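Local coordinates for protein O-methyltransferase family 3 (Niastella koreensis, PDB 7CVW) that transfers a methyl group from S-adenosyl-L-methionine to either hydroxyl of catechol-like compounds in a divalent-metal-dependent reaction, most active with magnesium, at residues P123-E127 / E128-P132. Numbering follows the deposited sequence.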
loop_
_atom_site.group_PDB
_atom_site.type_symbol
_atom_site.label_atom_id
_atom_site.label_comp_id
_atom_site.label_asym_id
_atom_site.label_seq_id
_atom_site.Cartn_x
_atom_site.Cartn_y
_atom_site.Cartn_z
ATOM N N PRO A 123 5.771 2.695 27.288
ATOM C CA PRO A 123 5.180 3.491 28.365
ATOM C C PRO A 123 6.004 4.733 28.718
ATOM O O PRO A 123 5.454 5.724 29.127
ATOM C CB PRO A 123 5.045 2.527 29.553
ATOM C CG PRO A 123 5.912 1.340 29.224
ATOM C CD PRO A 123 5.985 1.302 27.704
ATOM N N GLN A 124 7.305 4.714 28.459
ATOM C CA GLN A 124 8.150 5.921 28.623
ATOM C C GLN A 124 7.684 6.987 27.628
ATOM O O GLN A 124 7.599 8.159 28.004
ATOM C CB GLN A 124 9.635 5.642 28.372
ATOM C CG GLN A 124 10.227 4.490 29.171
ATOM C CD GLN A 124 11.659 4.210 28.793
ATOM O OE1 GLN A 124 12.187 4.723 27.798
ATOM N NE2 GLN A 124 12.286 3.355 29.577
ATOM N N LEU A 125 7.431 6.609 26.368
ATOM C CA LEU A 125 7.034 7.577 25.321
ATOM C C LEU A 125 5.680 8.180 25.706
ATOM O O LEU A 125 5.501 9.392 25.482
ATOM C CB LEU A 125 6.968 6.848 23.975
ATOM C CG LEU A 125 8.319 6.386 23.407
ATOM C CD1 LEU A 125 8.133 5.503 22.171
ATOM C CD2 LEU A 125 9.211 7.553 23.058
ATOM N N VAL A 126 4.789 7.375 26.308
ATOM C CA VAL A 126 3.477 7.888 26.813
ATOM C C VAL A 126 3.748 8.890 27.945
ATOM O O VAL A 126 3.212 10.026 27.858
ATOM C CB VAL A 126 2.529 6.750 27.223
ATOM C CG1 VAL A 126 1.287 7.294 27.927
ATOM C CG2 VAL A 126 2.130 5.943 26.001
ATOM N N GLU A 127 4.591 8.538 28.922
ATOM C CA GLU A 127 4.919 9.454 30.050
ATOM C C GLU A 127 5.529 10.749 29.512
ATOM O O GLU A 127 5.200 11.829 30.057
ATOM C CB GLU A 127 5.840 8.779 31.065
ATOM C CG GLU A 127 6.165 9.708 32.214
ATOM C CD GLU A 127 6.836 9.112 33.431
ATOM O OE1 GLU A 127 7.179 7.908 33.404
ATOM O OE2 GLU A 127 7.030 9.885 34.411
ATOM N N GLU A 128 6.371 10.673 28.476
ATOM C CA GLU A 128 7.088 11.829 27.891
ATOM C C GLU A 128 6.137 12.718 27.084
ATOM O O GLU A 128 6.524 13.839 26.776
ATOM C CB GLU A 128 8.199 11.354 26.962
ATOM C CG GLU A 128 9.345 10.694 27.694
ATOM C CD GLU A 128 10.185 9.790 26.802
ATOM O OE1 GLU A 128 10.161 9.987 25.553
ATOM O OE2 GLU A 128 10.874 8.907 27.339
ATOM N N GLY A 129 4.973 12.216 26.685
ATOM C CA GLY A 129 4.133 12.910 25.686
ATOM C C GLY A 129 4.823 12.963 24.335
ATOM O O GLY A 129 4.733 13.996 23.639
ATOM N N ALA A 130 5.520 11.886 23.944
ATOM C CA ALA A 130 6.334 11.864 22.708
ATOM C C ALA A 130 5.427 11.837 21.479
ATOM O O ALA A 130 5.907 12.212 20.387
ATOM C CB ALA A 130 7.284 10.696 22.714
ATOM N N GLY A 131 4.181 11.414 21.650
ATOM C CA GLY A 131 3.225 11.375 20.531
ATOM C C GLY A 131 2.611 12.748 20.274
ATOM O O GLY A 131 2.997 13.755 20.867
ATOM N N PRO A 132 1.641 12.832 19.354
ATOM C CA PRO A 132 1.271 11.682 18.530
ATOM C C PRO A 132 2.217 11.502 17.334
ATOM O O PRO A 132 2.807 12.469 16.851
ATOM C CB PRO A 132 -0.136 12.062 18.078
ATOM C CG PRO A 132 -0.061 13.557 17.940
ATOM C CD PRO A 132 0.796 14.012 19.095
#
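Leu125 and Ala130 meet through their methyl groups where helix 118-128 runs out, CD2 of the leucine lying 3.7 Å from CB of the alanine. The same two residues are also joined through the backbone: Ala130 N donates to Leu125 O over 2.9 Å in an almost straight bond (175°). A second bond back into the last turn, from Gly129 N to Val126 O, is of a different kind, with the donor standing well above the carbonyl plane rather than on a lone pair. With Gly129 at a positive phi of 65°, the pair of bonds forms a Schellman motif, and the leucine–alanine touch is its apolar complement.

The side chain of Glu128 lies back against the turn before it, its CG 3.1 Å from Gln124 O. That CG sits beside its own backbone N (chi1 -69°) and the chain then runs extended, which lays the carboxylate alongside the preceding turn: OE2 comes to 3.6 Å from Gln124 CB, and OE1 packs 3.6 Å from Leu125 CD2. Gln124 O accepts the ordinary helical bond from Glu128 N at 2.8 Å. Arg114, which pairs with Glu128 OE1 through NH2 in a salt bridge, also donates a weak hydrogen bond from NH1 to Gln124 OE1. The buried side chain of Leu125 also packs on Leu155, and is about 11 Å from the bound S-adenosyl-L-homocysteine.

The motif ends helix 118-128, and the chain passes into the loop that leads to strand 133-138 of the Rossmann-like methyltransferase domain. A carboxylate at the C-terminal end of a helix would be disfavoured by the helix dipole; the guanidinium of Arg114 probably offsets that cost.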